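Local coordinates for imelysin-like protein (Psychrobacter arcticus, PDB 3PF0) that is of unknown function but belongs to the imelysin-like peptidase M75 family and has been classed as a putative metalloendopeptidase, at residues 338-341 and 342-346; 347-351 and 352-356. One frame throughout, in Å; residues are numbered along the deposited sequence.

Contact 1: residues 338-341 and 342-346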
ATOM      1  N   THR A 338      14.439  -6.343  -7.845  1.00 45.98           N
ATOM      2  CA  THR A 338      15.803  -6.010  -7.428  1.00 46.93           C
ATOM      3  C   THR A 338      16.426  -5.064  -8.482  1.00 51.49           C
ATOM      4  O   THR A 338      17.144  -4.123  -8.113  1.00 51.66           O
ATOM      5  CB  THR A 338      16.608  -7.304  -7.200  1.00 54.01           C
ATOM      6  OG1 THR A 338      15.971  -8.040  -6.154  1.00 51.13           O
ATOM      7  CG2 THR A 338      18.064  -7.047  -6.809  1.00 53.73           C
ATOM      8  N   ASN A 339      16.119  -5.293  -9.776  1.00 47.07           N
ATOM      9  CA  ASN A 339      16.602  -4.436 -10.857  1.00 47.73           C
ATOM     10  C   ASN A 339      15.952  -3.028 -10.777  1.00 50.11           C
ATOM     11  O   ASN A 339      16.617  -2.045 -11.093  1.00 50.81           O
ATOM     12  CB  ASN A 339      16.361  -5.077 -12.224  1.00 47.76           C
ATOM     13  CG  ASN A 339      16.896  -4.254 -13.370  1.00 65.68           C
ATOM     14  OD1 ASN A 339      18.074  -3.881 -13.400  1.00 61.86           O
ATOM     15  ND2 ASN A 339      16.029  -3.909 -14.315  1.00 54.07           N
ATOM     16  N   ILE A 340      14.686  -2.931 -10.322  1.00 44.92           N
ATOM     17  CA  ILE A 340      13.992  -1.645 -10.158  1.00 43.60           C
ATOM     18  C   ILE A 340      14.645  -0.859  -8.992  1.00 47.83           C
ATOM     19  O   ILE A 340      14.915   0.329  -9.152  1.00 48.29           O
ATOM     20  CB  ILE A 340      12.447  -1.805  -9.989  1.00 44.63           C
ATOM     21  CG1 ILE A 340      11.801  -2.283 -11.311  1.00 45.44           C
ATOM     22  CG2 ILE A 340      11.793  -0.497  -9.500  1.00 43.84           C
ATOM     23  CD1 ILE A 340      10.351  -2.723 -11.224  1.00 51.07           C
ATOM     24  N   THR A 341      14.935  -1.523  -7.855  1.00 44.96           N
ATOM     25  CA  THR A 341      15.590  -0.880  -6.698  1.00 44.99           C
ATOM     26  C   THR A 341      16.986  -0.407  -7.104  1.00 50.54           C
ATOM     27  O   THR A 341      17.394   0.688  -6.714  1.00 51.00           O
ATOM     28  CB  THR A 341      15.655  -1.802  -5.463  1.00 49.45           C
ATOM     29  OG1 THR A 341      16.219  -3.046  -5.836  1.00 53.36           O
ATOM     30  CG2 THR A 341      14.314  -2.051  -4.847  1.00 44.44           C
ATOM     31  N   ARG A 342      17.687  -1.213  -7.933  1.00 47.54           N
ATOM     32  CA  ARG A 342      19.013  -0.903  -8.464  1.00 49.06           C
ATOM     33  C   ARG A 342      18.963   0.389  -9.273  1.00 53.70           C
ATOM     34  O   ARG A 342      19.759   1.296  -9.025  1.00 54.66           O
ATOM     35  CB  ARG A 342      19.532  -2.064  -9.329  1.00 49.46           C
ATOM     36  CG  ARG A 342      20.984  -1.904  -9.784  1.00 59.60           C
ATOM     37  CD  ARG A 342      21.399  -2.939 -10.825  1.00 66.69           C
ATOM     38  NE  ARG A 342      20.653  -2.806 -12.082  1.00 74.23           N
ATOM     39  CZ  ARG A 342      20.952  -1.949 -13.054  1.00 89.27           C
ATOM     40  NH1 ARG A 342      21.988  -1.125 -12.930  1.00 75.84           N
ATOM     41  NH2 ARG A 342      20.213  -1.900 -14.155  1.00 75.43           N
ATOM     42  N   LEU A 343      17.997   0.484 -10.206  1.00 49.08           N
ATOM     43  CA  LEU A 343      17.809   1.647 -11.061  1.00 49.00           C
ATOM     44  C   LEU A 343      17.443   2.895 -10.248  1.00 51.96           C
ATOM     45  O   LEU A 343      17.907   3.978 -10.591  1.00 53.37           O
ATOM     46  CB  LEU A 343      16.740   1.379 -12.133  1.00 48.59           C
ATOM     47  CG  LEU A 343      17.117   0.425 -13.279  1.00 54.40           C
ATOM     48  CD1 LEU A 343      15.905   0.064 -14.092  1.00 53.42           C
ATOM     49  CD2 LEU A 343      18.186   1.018 -14.192  1.00 59.13           C
ATOM     50  N   ILE A 344      16.648   2.751  -9.168  1.00 45.36           N
ATOM     51  CA  ILE A 344      16.258   3.901  -8.345  1.00 44.19           C
ATOM     52  C   ILE A 344      17.480   4.442  -7.561  1.00 49.44           C
ATOM     53  O   ILE A 344      17.743   5.647  -7.596  1.00 49.95           O
ATOM     54  CB  ILE A 344      15.048   3.585  -7.412  1.00 44.96           C
ATOM     55  CG1 ILE A 344      13.784   3.263  -8.245  1.00 43.86           C
ATOM     56  CG2 ILE A 344      14.775   4.756  -6.439  1.00 45.29           C
ATOM     57  CD1 ILE A 344      12.578   2.678  -7.449  1.00 47.39           C
ATOM     58  N   LYS A 345      18.225   3.551  -6.897  1.00 46.48           N
ATOM     59  CA  LYS A 345      19.383   3.893  -6.070  1.00 47.20           C
ATOM     60  C   LYS A 345      20.596   4.400  -6.865  1.00 53.28           C
ATOM     61  O   LYS A 345      21.267   5.326  -6.402  1.00 54.24           O
ATOM     62  CB  LYS A 345      19.817   2.669  -5.241  1.00 49.44           C
ATOM     63  CG  LYS A 345      18.939   2.373  -4.037  1.00 55.92           C
ATOM     64  CD  LYS A 345      18.900   0.883  -3.712  1.00 63.13           C
ATOM     65  CE  LYS A 345      19.928   0.449  -2.703  1.00 70.82           C
ATOM     66  NZ  LYS A 345      19.814  -1.002  -2.420  1.00 79.47           N
ATOM     67  N   SER A 346      20.905   3.778  -8.018  1.00 50.74           N
ATOM     68  CA  SER A 346      22.118   4.099  -8.774  1.00 52.77           C
ATOM     69  C   SER A 346      21.928   5.025  -9.978  1.00 56.85           C
ATOM     70  O   SER A 346      22.932   5.577 -10.443  1.00 58.70           O
ATOM     71  CB  SER A 346      22.803   2.817  -9.242  1.00 58.06           C
ATOM     72  OG  SER A 346      22.033   2.132 -10.217  1.00 69.45           O
TER
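Asn339 and Arg342, one helical turn apart, are joined side chain to side chain by a pair of hydrogen bonds. Arg342 presents the NE side of its guanidinium, and two nitrogens converge on a single oxygen: NH2 lies 3.0 Å and NE 3.1 Å from Asn339 OD1. That shared atom lies in the guanidinium plane, which defines a side-on grip; the amide plane, 23° away, is nearly coplanar. A bend at chi3 (64°) of Arg342 folds its otherwise extended chain back toward the amide. A leucine in place of Asn339 would probably leave this edge of the guanidinium without its shared acceptor and the arginine end freer to swing.

Among backbone groups, i to i+4 bonds run from Thr338 to Ser346; Lys345 N donates to Thr341 O at 3.0 Å. Two of their acceptors are doubly used: Thr338 O takes Arg342 N and, at 2.7 Å, Thr341 OG1, both from the same face of its plane, while Arg342 O takes Ser346 N and Ser346 OG, the hydroxyl from above the carbonyl plane.

Apolar contact lies on another side of the helix, where Ile340 CG2 meets Ile344 CD1 at 3.9 Å; Ile340 also packs on Leu308 and Leu279, and Ile344 on Met283. The chemistry is consistent with isoleucines facing helices 298-316 and 268-283, while exposed Arg342 is held at the surface by a neutral amide.

Contact 2: residues 347-351 and 352-356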
ATOM      1  N   GLN A 347      20.689   5.193 -10.493  1.00 51.67           N
ATOM      2  CA  GLN A 347      20.445   6.054 -11.653  0.50 51.64           C
ATOM      3  C   GLN A 347      19.468   7.187 -11.332  1.00 54.65           C
ATOM      4  O   GLN A 347      19.769   8.337 -11.632  1.00 55.66           O
ATOM      5  CB  GLN A 347      19.938   5.244 -12.860  0.50 52.57           C
ATOM      6  CG  GLN A 347      21.036   4.503 -13.622  0.50 60.31           C
ATOM      7  CD  GLN A 347      20.542   3.816 -14.880  0.50 70.55           C
ATOM      8  OE1 GLN A 347      19.588   4.251 -15.541  0.50 60.11           O
ATOM      9  NE2 GLN A 347      21.214   2.742 -15.268  0.50 63.30           N
ATOM     10  N   LEU A 348      18.306   6.879 -10.728  1.00 49.01           N
ATOM     11  CA  LEU A 348      17.299   7.907 -10.435  1.00 48.25           C
ATOM     12  C   LEU A 348      17.716   8.915  -9.336  1.00 52.89           C
ATOM     13  O   LEU A 348      17.667  10.121  -9.594  1.00 53.10           O
ATOM     14  CB  LEU A 348      15.929   7.282 -10.090  1.00 46.25           C
ATOM     15  CG  LEU A 348      14.755   8.257  -9.867  1.00 49.67           C
ATOM     16  CD1 LEU A 348      14.344   8.955 -11.159  1.00 50.32           C
ATOM     17  CD2 LEU A 348      13.574   7.560  -9.236  1.00 49.10           C
ATOM     18  N   ILE A 349      18.065   8.436  -8.128  1.00 49.02           N
ATOM     19  CA  ILE A 349      18.434   9.277  -6.980  1.00 48.89           C
ATOM     20  C   ILE A 349      19.689  10.161  -7.298  1.00 55.52           C
ATOM     21  O   ILE A 349      19.587  11.369  -7.062  1.00 55.14           O
ATOM     22  CB  ILE A 349      18.573   8.420  -5.681  1.00 51.14           C
ATOM     23  CG1 ILE A 349      17.166   8.116  -5.095  1.00 49.35           C
ATOM     24  CG2 ILE A 349      19.479   9.081  -4.635  1.00 52.39           C
ATOM     25  CD1 ILE A 349      17.081   7.048  -3.979  1.00 56.60           C
ATOM     26  N   PRO A 350      20.825   9.660  -7.871  1.00 54.50           N
ATOM     27  CA  PRO A 350      21.958  10.574  -8.148  1.00 56.36           C
ATOM     28  C   PRO A 350      21.678  11.608  -9.252  1.00 60.63           C
ATOM     29  O   PRO A 350      22.257  12.696  -9.202  1.00 61.61           O
ATOM     30  CB  PRO A 350      23.089   9.632  -8.558  1.00 59.55           C
ATOM     31  CG  PRO A 350      22.416   8.417  -9.037  1.00 62.99           C
ATOM     32  CD  PRO A 350      21.176   8.267  -8.222  1.00 56.32           C
ATOM     33  N   THR A 351      20.794  11.284 -10.233  1.00 55.72           N
ATOM     34  CA  THR A 351      20.408  12.199 -11.319  1.00 55.54           C
ATOM     35  C   THR A 351      19.610  13.359 -10.722  1.00 58.58           C
ATOM     36  O   THR A 351      19.823  14.502 -11.109  1.00 59.23           O
ATOM     37  CB  THR A 351      19.634  11.453 -12.418  1.00 57.23           C
ATOM     38  OG1 THR A 351      20.497  10.480 -13.008  1.00 55.59           O
ATOM     39  CG2 THR A 351      19.103  12.374 -13.503  1.00 55.50           C
ATOM     40  N   LEU A 352      18.733  13.067  -9.744  1.00 54.15           N
ATOM     41  CA  LEU A 352      17.928  14.080  -9.061  1.00 53.42           C
ATOM     42  C   LEU A 352      18.750  14.846  -7.998  1.00 58.55           C
ATOM     43  O   LEU A 352      18.230  15.783  -7.388  1.00 59.03           O
ATOM     44  CB  LEU A 352      16.682  13.437  -8.419  1.00 51.53           C
ATOM     45  CG  LEU A 352      15.607  12.903  -9.384  1.00 55.55           C
ATOM     46  CD1 LEU A 352      14.691  11.911  -8.685  1.00 53.99           C
ATOM     47  CD2 LEU A 352      14.792  14.033 -10.001  1.00 57.29           C
ATOM     48  N   GLY A 353      20.011  14.445  -7.800  1.00 55.54           N
ATOM     49  CA  GLY A 353      20.931  15.058  -6.846  1.00 56.27           C
ATOM     50  C   GLY A 353      20.577  14.877  -5.382  1.00 59.15           C
ATOM     51  O   GLY A 353      21.024  15.662  -4.540  1.00 59.09           O
ATOM     52  N   ILE A 354      19.775  13.838  -5.068  1.00 54.96           N
ATOM     53  CA  ILE A 354      19.325  13.518  -3.706  1.00 53.80           C
ATOM     54  C   ILE A 354      20.134  12.320  -3.155  1.00 59.06           C
ATOM     55  O   ILE A 354      21.138  11.945  -3.769  1.00 60.45           O
ATOM     56  CB  ILE A 354      17.784  13.320  -3.609  1.00 54.61           C
ATOM     57  CG1 ILE A 354      17.238  12.373  -4.705  1.00 53.92           C
ATOM     58  CG2 ILE A 354      17.070  14.684  -3.599  1.00 55.07           C
ATOM     59  CD1 ILE A 354      15.870  11.882  -4.469  1.00 57.14           C
ATOM     60  N   ARG A 355      19.744  11.759  -1.984  1.00 54.86           N
ATOM     61  CA  ARG A 355      20.519  10.690  -1.333  1.00 54.98           C
ATOM     62  C   ARG A 355      19.726   9.415  -1.069  1.00 57.29           C
ATOM     63  O   ARG A 355      18.520   9.465  -0.817  1.00 54.39           O
ATOM     64  CB  ARG A 355      21.100  11.188   0.008  1.00 55.28           C
ATOM     65  CG  ARG A 355      22.072  12.365  -0.132  1.00 66.48           C
ATOM     66  CD  ARG A 355      21.943  13.392   0.987  1.00 76.40           C
ATOM     67  NE  ARG A 355      20.581  13.919   1.130  1.00 83.54           N
ATOM     68  CZ  ARG A 355      20.082  14.936   0.433  1.00 96.21           C
ATOM     69  NH1 ARG A 355      20.823  15.554  -0.480  1.00 81.75           N
ATOM     70  NH2 ARG A 355      18.835  15.338   0.637  1.00 83.63           N
ATOM     71  N   VAL A 356      20.434   8.268  -1.104  1.00 55.45           N
ATOM     72  CA  VAL A 356      19.892   6.945  -0.789  1.00 54.93           C
ATOM     73  C   VAL A 356      19.861   6.874   0.741  1.00 61.25           C
ATOM     74  O   VAL A 356      20.916   6.854   1.375  1.00 62.61           O
ATOM     75  CB  VAL A 356      20.706   5.778  -1.438  1.00 59.33           C
ATOM     76  CG1 VAL A 356      20.163   4.413  -1.017  1.00 57.92           C
ATOM     77  CG2 VAL A 356      20.736   5.890  -2.959  1.00 59.68           C
TER
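A Schellman motif ends helix 327-351, and the chain then folds back over the last turn. Its two defining features are the positive phi of Gly353 (67°) and a pair of bonds back into the helix: Ile354 N donates to Ile349 O at 3.2 Å, and Gly353 N reaches Pro350 O in a weak bond. One residue earlier, Leu352 N still makes a helical bond to Leu348 O.

The hydrophobic part of the cap centres on Ile349. Its CG2 meets Ile354 CG1 at 4.0 Å and Val356 CG2 at 3.8 Å, and both side chains cross that of Ile349 at about a right angle. Ile354 CG1 is placed between its own backbone N and carbonyl carbon (chi1 49°), which brings it within 3.5 Å of Ile349 O, beside the capping bond. Leu348 and Leu352 form a separate apolar pair, CG of the first lying 3.8 Å from CD1 of the second; Phe231 of helix 225-250 and Leu292 of helix 286-292 touch both leucines.

Pro350 kinks the helix, since its N has no proton to donate to the preceding turn. Close by, Thr351 OG1 donates to Gln347 O at 2.6 Å, approaching that carbonyl almost head-on, whereas the backbone bond from Thr351 N to the same oxygen is weak at 3.4 Å. Beyond the cap, Arg355 forms a salt bridge with Asp224. Glycine at positive phi, a bond back from the following residue and apolar contact between Ile349 and Ile354 are typical of a Schellman C-cap.

In the fold
Contacts 1 and 2 follow each other along helix 327-351, their centres 11 Å apart, and both are partly buried. Contact 1 lies within the helix body. Where the two runs meet, at a wider pi-type turn just ahead of the Pro350 kink, its i to i+4 pattern gives way to two probable i to i+5 bonds, Leu343 O to Leu348 N and Ile344 O to Ile349 N. Contact 2 ends the helix with capping bonds, and its side-chain contacts are apolar, where contact 1 adds a polar side-chain pair. Helices 225-250 and 298-316 border both; helix 268-283 touches contact 1, helix 286-292 contact 2. Charges tie both to neighbours: Lys345 bridges to Glu239 of helix 225-250, Arg355 to Asp224.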